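Local coordinates for protein endoglucanase CEL5A (Eubacterium cellulosolvens, PDB 4AFM) that probably binds xyloglucan and related plant beta-glucans through a non-catalytic carbohydrate-binding module carried by a family 5 glycoside hydrolase, at residues A[5-10]-A[121-126]; A[11-16]-A[117-122]; A[54-59]-A[107-112]. All coordinates share one frame; numbering follows the deposited sequence.

Contact 1: A[5-10]-A[121-126]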
loop_
_atom_site.group_PDB
_atom_site.type_symbol
_atom_site.label_atom_id
_atom_site.label_comp_id
_atom_site.label_asym_id
_atom_site.label_seq_id
_atom_site.Cartn_x
_atom_site.Cartn_y
_atom_site.Cartn_z
ATOM N N ILE A 5 10.060 -0.803 -8.855
ATOM C CA ILE A 5 9.556 -0.625 -7.467
ATOM C C ILE A 5 8.588 -1.780 -7.256
ATOM O O ILE A 5 7.596 -1.894 -8.016
ATOM C CB ILE A 5 8.917 0.708 -7.362
ATOM C CG1 ILE A 5 9.949 1.854 -7.683
ATOM C CG2 ILE A 5 8.303 0.840 -6.014
ATOM C CD1 ILE A 5 9.290 3.196 -7.894
ATOM N N VAL A 6 8.795 -2.550 -6.243
ATOM C CA VAL A 6 7.862 -3.626 -5.903
ATOM C C VAL A 6 6.767 -3.050 -5.019
ATOM O O VAL A 6 7.090 -2.536 -3.903
ATOM C CB VAL A 6 8.566 -4.805 -5.272
ATOM C CG1 VAL A 6 7.562 -5.910 -4.867
ATOM C CG2 VAL A 6 9.658 -5.358 -6.172
ATOM N N LEU A 7 5.541 -3.038 -5.478
ATOM C CA LEU A 7 4.383 -2.600 -4.697
ATOM C C LEU A 7 3.826 -3.708 -3.893
ATOM O O LEU A 7 3.128 -3.444 -2.885
ATOM C CB LEU A 7 3.314 -2.014 -5.656
ATOM C CG LEU A 7 3.775 -0.867 -6.500
ATOM C CD1 LEU A 7 2.627 -0.304 -7.357
ATOM C CD2 LEU A 7 4.428 0.200 -5.736
ATOM N N PHE A 8 4.033 -4.945 -4.281
ATOM C CA PHE A 8 3.558 -6.131 -3.569
ATOM C C PHE A 8 4.284 -7.328 -4.099
ATOM O O PHE A 8 4.411 -7.473 -5.349
ATOM C CB PHE A 8 2.033 -6.355 -3.830
ATOM C CG PHE A 8 1.536 -7.626 -3.214
ATOM C CD1 PHE A 8 1.320 -7.722 -1.821
ATOM C CD2 PHE A 8 1.342 -8.769 -3.991
ATOM C CE1 PHE A 8 0.920 -8.926 -1.289
ATOM C CE2 PHE A 8 0.937 -9.986 -3.438
ATOM C CZ PHE A 8 0.690 -10.036 -2.049
ATOM N N SER A 9 4.695 -8.282 -3.257
ATOM C CA SER A 9 4.980 -9.616 -3.783
ATOM C C SER A 9 4.593 -10.609 -2.682
ATOM O O SER A 9 4.864 -10.383 -1.489
ATOM C CB SER A 9 6.387 -9.723 -4.322
ATOM O OG SER A 9 7.213 -9.848 -3.254
ATOM N N GLY A 10 3.990 -11.698 -3.078
ATOM C CA GLY A 10 3.470 -12.710 -2.143
ATOM C C GLY A 10 2.450 -13.517 -2.877
ATOM O O GLY A 10 2.677 -13.931 -4.014
ATOM N N THR A 121 0.596 -12.417 -7.470
ATOM C CA THR A 121 1.855 -12.737 -6.799
ATOM C C THR A 121 2.850 -11.598 -6.805
ATOM O O THR A 121 3.787 -11.598 -6.018
ATOM C CB THR A 121 2.479 -14.020 -7.389
ATOM O OG1 THR A 121 2.652 -13.827 -8.809
ATOM C CG2 THR A 121 1.592 -15.237 -7.150
ATOM N N LYS A 122 2.710 -10.610 -7.706
ATOM C CA LYS A 122 3.663 -9.493 -7.741
ATOM C C LYS A 122 3.036 -8.311 -8.437
ATOM O O LYS A 122 2.323 -8.503 -9.438
ATOM C CB LYS A 122 4.948 -9.933 -8.445
ATOM C CG LYS A 122 6.066 -8.962 -8.178
ATOM C CD LYS A 122 7.415 -9.542 -8.734
ATOM C CE LYS A 122 8.573 -8.772 -8.206
ATOM N NZ LYS A 122 9.932 -9.312 -8.619
ATOM N N ILE A 123 3.288 -7.124 -7.948
ATOM C CA ILE A 123 2.903 -5.866 -8.600
ATOM C C ILE A 123 4.120 -4.993 -8.590
ATOM O O ILE A 123 4.722 -4.770 -7.511
ATOM C CB ILE A 123 1.744 -5.164 -7.881
ATOM C CG1 ILE A 123 0.520 -6.079 -7.741
ATOM C CG2 ILE A 123 1.393 -3.876 -8.570
ATOM C CD1 ILE A 123 -0.632 -5.493 -6.931
ATOM N N VAL A 124 4.512 -4.522 -9.756
ATOM C CA VAL A 124 5.698 -3.608 -9.842
ATOM C C VAL A 124 5.360 -2.410 -10.636
ATOM O O VAL A 124 4.534 -2.410 -11.603
ATOM C CB VAL A 124 6.864 -4.307 -10.518
ATOM C CG1 VAL A 124 7.289 -5.504 -9.756
ATOM C CG2 VAL A 124 6.556 -4.608 -11.886
ATOM N N ALA A 125 5.864 -1.273 -10.211
ATOM C CA ALA A 125 5.874 -0.029 -11.016
ATOM C C ALA A 125 7.249 0.117 -11.583
ATOM O O ALA A 125 8.262 0.050 -10.872
ATOM C CB ALA A 125 5.529 1.182 -10.171
ATOM N N SER A 126 7.366 0.359 -12.869
ATOM C CA SER A 126 8.646 0.520 -13.574
ATOM C C SER A 126 8.620 1.908 -14.208
ATOM O O SER A 126 7.653 2.213 -14.905
ATOM C CB SER A 126 8.752 -0.537 -14.729
ATOM O OG SER A 126 8.987 -1.778 -14.080
#

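Contact 2: A[11-16]-A[117-122]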
loop_
_atom_site.group_PDB
_atom_site.type_symbol
_atom_site.label_atom_id
_atom_site.label_comp_id
_atom_site.label_asym_id
_atom_site.label_seq_id
_atom_site.Cartn_x
_atom_site.Cartn_y
_atom_site.Cartn_z
ATOM N N SER A 11 1.295 -13.704 -2.225
ATOM C CA SER A 11 0.225 -14.538 -2.804
ATOM C C SER A 11 -1.065 -13.988 -2.318
ATOM O O SER A 11 -1.610 -14.450 -1.286
ATOM C CB SER A 11 0.478 -16.002 -2.490
ATOM O OG SER A 11 -0.461 -16.761 -3.300
ATOM N N LYS A 12 -1.668 -13.019 -2.984
ATOM C CA LYS A 12 -2.893 -12.333 -2.564
ATOM C C LYS A 12 -4.052 -12.941 -3.367
ATOM O O LYS A 12 -4.100 -12.739 -4.588
ATOM C CB LYS A 12 -2.743 -10.840 -2.836
ATOM C CG LYS A 12 -3.996 -9.991 -2.708
ATOM C CD LYS A 12 -4.490 -9.899 -1.285
ATOM C CE LYS A 12 -5.444 -8.700 -1.191
ATOM N NZ LYS A 12 -6.053 -8.629 0.152
ATOM N N HIS A 13 -4.980 -13.625 -2.726
ATOM C CA HIS A 13 -6.115 -14.215 -3.390
ATOM C C HIS A 13 -7.337 -13.398 -3.228
ATOM O O HIS A 13 -7.586 -12.904 -2.070
ATOM C CB HIS A 13 -6.295 -15.640 -2.915
ATOM C CG HIS A 13 -7.343 -16.372 -3.654
ATOM N ND1 HIS A 13 -7.118 -16.770 -4.967
ATOM C CD2 HIS A 13 -8.545 -16.868 -3.282
ATOM C CE1 HIS A 13 -8.185 -17.443 -5.404
ATOM N NE2 HIS A 13 -9.059 -17.518 -4.390
ATOM N N VAL A 14 -8.128 -13.235 -4.242
ATOM C CA VAL A 14 -9.393 -12.457 -4.221
ATOM C C VAL A 14 -10.487 -13.356 -4.748
ATOM O O VAL A 14 -10.420 -13.746 -5.939
ATOM C CB VAL A 14 -9.282 -11.139 -5.051
ATOM C CG1 VAL A 14 -10.567 -10.291 -4.871
ATOM C CG2 VAL A 14 -7.989 -10.377 -4.661
ATOM N N GLU A 15 -11.476 -13.663 -3.987
ATOM C CA GLU A 15 -12.690 -14.346 -4.473
ATOM C C GLU A 15 -13.724 -13.434 -4.951
ATOM O O GLU A 15 -14.040 -12.405 -4.305
ATOM C CB GLU A 15 -13.326 -15.216 -3.394
ATOM C CG GLU A 15 -12.446 -16.351 -3.051
ATOM C CD GLU A 15 -13.218 -17.355 -2.159
ATOM O OE1 GLU A 15 -14.310 -17.002 -1.557
ATOM O OE2 GLU A 15 -12.704 -18.473 -2.041
ATOM N N PHE A 16 -14.263 -13.708 -6.145
ATOM C CA PHE A 16 -15.277 -12.840 -6.747
ATOM C C PHE A 16 -15.868 -13.676 -7.888
ATOM O O PHE A 16 -15.294 -13.849 -8.941
ATOM C CB PHE A 16 -14.577 -11.597 -7.276
ATOM C CG PHE A 16 -15.525 -10.590 -7.890
ATOM C CD1 PHE A 16 -16.630 -10.089 -7.122
ATOM C CD2 PHE A 16 -15.328 -10.149 -9.168
ATOM C CE1 PHE A 16 -17.456 -9.058 -7.726
ATOM C CE2 PHE A 16 -16.156 -9.178 -9.750
ATOM C CZ PHE A 16 -17.198 -8.702 -8.996
ATOM N N GLY A 117 -11.294 -17.611 -8.360
ATOM C CA GLY A 117 -10.707 -16.408 -7.766
ATOM C C GLY A 117 -9.425 -16.091 -8.435
ATOM O O GLY A 117 -8.745 -16.936 -9.070
HETATM N N MSE A 118 -8.987 -14.843 -8.259
HETATM C CA MSE A 118 -7.726 -14.366 -8.817
HETATM C C MSE A 118 -6.652 -14.414 -7.761
HETATM O O MSE A 118 -6.892 -14.045 -6.601
HETATM C CB MSE A 118 -7.951 -12.918 -9.366
HETATM C CG MSE A 118 -6.802 -12.448 -10.209
HETATM SE SE MSE A 118 -7.139 -10.766 -11.086
HETATM C CE MSE A 118 -6.977 -9.548 -9.583
ATOM N N THR A 119 -5.442 -14.750 -8.104
ATOM C CA THR A 119 -4.299 -14.650 -7.221
ATOM C C THR A 119 -3.261 -13.739 -7.880
ATOM O O THR A 119 -2.890 -13.960 -9.060
ATOM C CB THR A 119 -3.635 -16.009 -6.892
ATOM O OG1 THR A 119 -4.695 -16.720 -6.174
ATOM C CG2 THR A 119 -2.459 -15.898 -5.996
ATOM N N VAL A 120 -2.825 -12.715 -7.166
ATOM C CA VAL A 120 -1.749 -11.862 -7.588
ATOM C C VAL A 120 -0.512 -12.243 -6.809
ATOM O O VAL A 120 -0.581 -12.268 -5.548
ATOM C CB VAL A 120 -2.173 -10.391 -7.367
ATOM C CG1 VAL A 120 -0.949 -9.465 -7.548
ATOM C CG2 VAL A 120 -3.302 -9.990 -8.331
ATOM N N THR A 121 0.596 -12.417 -7.470
ATOM C CA THR A 121 1.855 -12.737 -6.799
ATOM C C THR A 121 2.850 -11.598 -6.805
ATOM O O THR A 121 3.787 -11.598 -6.018
ATOM C CB THR A 121 2.479 -14.020 -7.389
ATOM O OG1 THR A 121 2.652 -13.827 -8.809
ATOM C CG2 THR A 121 1.592 -15.237 -7.150
ATOM N N LYS A 122 2.710 -10.610 -7.706
ATOM C CA LYS A 122 3.663 -9.493 -7.741
ATOM C C LYS A 122 3.036 -8.311 -8.437
ATOM O O LYS A 122 2.323 -8.503 -9.438
ATOM C CB LYS A 122 4.948 -9.933 -8.445
ATOM C CG LYS A 122 6.066 -8.962 -8.178
ATOM C CD LYS A 122 7.415 -9.542 -8.734
ATOM C CE LYS A 122 8.573 -8.772 -8.206
ATOM N NZ LYS A 122 9.932 -9.312 -8.619
#

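Contact 3: A[54-59]-A[107-112]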
loop_
_atom_site.group_PDB
_atom_site.type_symbol
_atom_site.label_atom_id
_atom_site.label_comp_id
_atom_site.label_asym_id
_atom_site.label_seq_id
_atom_site.Cartn_x
_atom_site.Cartn_y
_atom_site.Cartn_z
ATOM N N ALA A 54 -8.285 -15.264 -13.033
ATOM C CA ALA A 54 -9.395 -14.411 -13.502
ATOM C C ALA A 54 -8.741 -13.394 -14.399
ATOM O O ALA A 54 -7.575 -13.076 -14.276
ATOM C CB ALA A 54 -10.099 -13.721 -12.336
ATOM N N ASP A 55 -9.594 -12.774 -15.214
ATOM C CA ASP A 55 -9.122 -11.576 -15.919
ATOM C C ASP A 55 -8.998 -10.398 -14.977
ATOM O O ASP A 55 -9.633 -10.384 -13.911
ATOM C CB ASP A 55 -10.008 -11.301 -17.127
ATOM C CG ASP A 55 -9.765 -12.375 -18.241
ATOM O OD1 ASP A 55 -8.637 -12.610 -18.612
ATOM O OD2 ASP A 55 -10.868 -13.026 -18.495
ATOM N N ILE A 56 -8.142 -9.471 -15.310
ATOM C CA ILE A 56 -7.698 -8.422 -14.413
ATOM C C ILE A 56 -7.975 -7.087 -15.015
ATOM O O ILE A 56 -7.855 -6.851 -16.239
ATOM C CB ILE A 56 -6.210 -8.615 -14.067
ATOM C CG1 ILE A 56 -5.784 -7.731 -12.881
ATOM C CG2 ILE A 56 -5.320 -8.391 -15.286
ATOM C CD1 ILE A 56 -4.407 -8.079 -12.378
ATOM N N VAL A 57 -8.318 -6.099 -14.192
ATOM C CA VAL A 57 -8.401 -4.683 -14.606
ATOM C C VAL A 57 -7.667 -3.806 -13.612
ATOM O O VAL A 57 -7.525 -4.136 -12.437
ATOM C CB VAL A 57 -9.852 -4.180 -14.833
ATOM C CG1 VAL A 57 -10.513 -4.952 -15.957
ATOM C CG2 VAL A 57 -10.659 -4.318 -13.553
ATOM N N LEU A 58 -7.291 -2.634 -14.087
ATOM C CA LEU A 58 -6.702 -1.569 -13.288
ATOM C C LEU A 58 -7.686 -0.434 -13.309
ATOM O O LEU A 58 -8.234 -0.053 -14.390
ATOM C CB LEU A 58 -5.351 -1.145 -13.878
ATOM C CG LEU A 58 -4.663 0.030 -13.163
ATOM C CD1 LEU A 58 -4.239 -0.378 -11.761
ATOM C CD2 LEU A 58 -3.428 0.416 -14.028
ATOM N N ILE A 59 -7.972 0.190 -12.191
ATOM C CA ILE A 59 -8.950 1.314 -11.985
ATOM C C ILE A 59 -8.134 2.532 -11.597
ATOM O O ILE A 59 -7.449 2.435 -10.532
ATOM C CB ILE A 59 -9.999 1.017 -10.844
ATOM C CG1 ILE A 59 -10.679 -0.341 -10.976
ATOM C CG2 ILE A 59 -10.991 2.157 -10.743
ATOM C CD1 ILE A 59 -11.364 -0.599 -12.301
ATOM N N ILE A 107 -6.546 4.191 -6.853
ATOM C CA ILE A 107 -5.986 3.245 -7.779
ATOM C C ILE A 107 -6.339 1.884 -7.264
ATOM O O ILE A 107 -6.099 1.574 -6.096
ATOM C CB ILE A 107 -4.412 3.389 -7.819
ATOM C CG1 ILE A 107 -4.072 4.770 -8.350
ATOM C CG2 ILE A 107 -3.809 2.278 -8.692
ATOM C CD1 ILE A 107 -2.584 5.106 -8.151
ATOM N N GLY A 108 -6.905 0.998 -8.074
ATOM C CA GLY A 108 -7.260 -0.339 -7.623
ATOM C C GLY A 108 -6.939 -1.370 -8.677
ATOM O O GLY A 108 -7.140 -1.133 -9.909
ATOM N N VAL A 109 -6.523 -2.552 -8.285
ATOM C CA VAL A 109 -6.350 -3.717 -9.173
ATOM C C VAL A 109 -7.449 -4.655 -8.781
ATOM O O VAL A 109 -7.528 -5.059 -7.583
ATOM C CB VAL A 109 -4.971 -4.342 -8.942
ATOM C CG1 VAL A 109 -4.861 -5.633 -9.748
ATOM C CG2 VAL A 109 -3.837 -3.390 -9.284
ATOM N N LYS A 110 -8.275 -5.090 -9.721
ATOM C CA LYS A 110 -9.476 -5.877 -9.378
ATOM C C LYS A 110 -9.623 -7.032 -10.365
ATOM O O LYS A 110 -9.207 -6.956 -11.527
ATOM C CB LYS A 110 -10.756 -5.061 -9.503
ATOM C CG LYS A 110 -10.790 -3.859 -8.489
ATOM C CD LYS A 110 -12.203 -3.231 -8.565
ATOM C CE LYS A 110 -12.403 -2.002 -7.657
ATOM N NZ LYS A 110 -12.437 -2.448 -6.243
ATOM N N PRO A 111 -10.252 -8.123 -9.929
ATOM C CA PRO A 111 -10.594 -9.232 -10.841
ATOM C C PRO A 111 -11.925 -9.028 -11.469
ATOM O O PRO A 111 -12.849 -8.432 -10.924
ATOM C CB PRO A 111 -10.674 -10.440 -9.815
ATOM C CG PRO A 111 -11.301 -9.779 -8.590
ATOM C CD PRO A 111 -10.668 -8.400 -8.515
ATOM N N LEU A 112 -12.065 -9.692 -12.628
ATOM C CA LEU A 112 -13.398 -9.980 -13.178
ATOM C C LEU A 112 -13.881 -11.294 -12.569
ATOM O O LEU A 112 -13.080 -12.096 -12.041
ATOM C CB LEU A 112 -13.358 -10.004 -14.714
ATOM C CG LEU A 112 -12.846 -8.715 -15.361
ATOM C CD1 LEU A 112 -12.945 -8.801 -16.916
ATOM C CD2 LEU A 112 -13.417 -7.469 -14.822
#

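Contact 1: A[5-10]-A[121-126]
Leu7 and Phe8 both stand opposite Ile123, the signature of a classic beta bulge in the antiparallel pairing of strands 4-6 and 8-9 with strand 118-127 of this beta-sandwich. The extra residue shifts the register by one, and Ile123 O answers for both amides: Leu7 N donates to it at 2.8 Å, Phe8 N only weakly at 3.3 Å. The side chains of Leu7 and Ile123 meet at about a right angle. The CG2 branch of Ile123 is the one that reaches Leu7, lying 4.0 Å from both its CB and CD1. The other branch starts with CG1 anti to the carbonyl carbon of Ile123 (chi1 -56°), and its CD1 touches Phe8 CB at 4.2 Å. Across these strands the Phe8 ring comes nearest to the backbone, CE2 4.2 Å from Thr121 O. Further along the same face, Ile5 and Ala125 come together CB to CB. Pro38, Phe39 and Tyr28 pack round Leu7 and help to bury it. On the other face, Lys122 runs extended across Val6 at about a right angle, its CE 4.1 Å from Val6 CG2, while its CG rests near Phe8 O. This edge of the sheet also takes part in the subunit interface: Val6 and Ser9 make backbone hydrogen bonds to the second subunit, and Phe8 packs on Ile5 of that subunit. At the corner of the chain at Gly10, Gly10 N donates to Thr121 O at 2.9 Å from 38° above the carbonyl plane, while Thr121 CA returns a CA-H...O contact of 3.1 Å to Gly10 O.

Contact 2: A[11-16]-A[117-122]
His13 and Thr119 face each other as a non-hydrogen-bonded pair of antiparallel strands, and their side chains supply the polar bridge that the backbone lacks at this position. His13 ND1 donates to Thr119 OG1 at 2.7 Å, with the hydroxyl oxygen at the edge of the imidazole and in its plane. Thr119 places OG1 anti to its carbonyl carbon (chi1 -64°), beside its own backbone N, and the two side chains cross at about a right angle. A valine in place of Thr119 would probably leave His13 ND1 without its acceptor and the imidazole less firmly fixed in rotation. The methyl branch of Thr119 does separate work, its CG2 packing 3.5 Å from Ser11 OG.

Van der Waals contact continues from the imidazole to Gly117, whose C atom lies 3.5 Å from His13 CE1. The positive phi of Gly117 favours glycine, and its CA lies close to both His13 CE1 and Val14 O.

Backbone hydrogen bonds are reciprocal on both sides of the His13-Thr119 pair. Lys12 N reaches Val120 O at 2.9 Å in a nearly straight bond (175°), and Val120 N returns to Lys12 O; Val14 and Met118 exchange a similar pair. Between them, His13 CA makes a CA-H...O contact of 3.3 Å with Met118 O.

On the reverse face, Val14 packs on Pro25 and Pro111, and Met118, a selenomethionine, shares Pro111. Lys12 bends at chi2 (68°) and its NZ bonds to Met37 O and Thr36 OG1 of the second subunit. Polar on one face and buried on much of the other, the pairing shows the two-sided character of an antiparallel strand pair in a beta-sandwich.

Contact 3: A[54-59]-A[107-112]
The middle of the four-stranded antiparallel sheet is formed here, where strands 56-62 and 106-111 pair and Val57 faces Lys110 as a hydrogen-bonded pair. Val57 N gives to Lys110 O at 2.9 Å and Lys110 N returns to Val57 O, a rung repeated by Ile59 and Gly108. Past the strand, Leu112 N closes the ladder on Asp55 O at 2.8 Å. Pro111 occupies a non-hydrogen-bonded position, so its missing N-H breaks no rung here.

One face is branched aliphatic. Val109 holds CG1 anti to its backbone N (chi1 174°), and this methyl meets Ile56 CD1 at 3.6 Å. Its CG2 instead approaches Leu58 CD1 at 3.9 Å, so that one valine spans two neighbours of the opposite strand. On the other face, Val57 and Leu112 cross at about a right angle, CG1 to CD2 at 4.0 Å, while Val57 CG2 lies against Lys110 CB. The ammonium of Lys110 leads away to Ser26 OG, Trp24 O and Tyr106 OH, with a cation-pi contact to Trp24. Trp24 and Trp72 pack on this face, which is consistent with a carbohydrate-binding surface.

Strand 28-30 lies beyond 106-111 and strand 71-75 beyond 56-62, while the Ile56 and Leu58 face packs on strand 45-52 of the other sheet.

How the contacts relate
Contacts 1 and 2 build successive parts of one sheet, since strands 4-6, 8-9 and 11-14 all pair with strand 118-127, and the two share Thr121 and Lys122. Contact 3 belongs to the other sheet and is the buried member; its centre lies about 6 Å from the centre of the chain, against 12 and 14 Å for the others. Their chemistry follows this placement: aliphatic methyls in contact 3, with a buried lysine on the other face; a bulged strand edge that takes part in the subunit interface in contact 1; and an imidazole-hydroxyl bond near the surface in contact 2. Met118 packs on Pro111 and Ala54, touching the other sheet, while Phe8 CE2 touches Val120 O and so joins contacts 1 and 2.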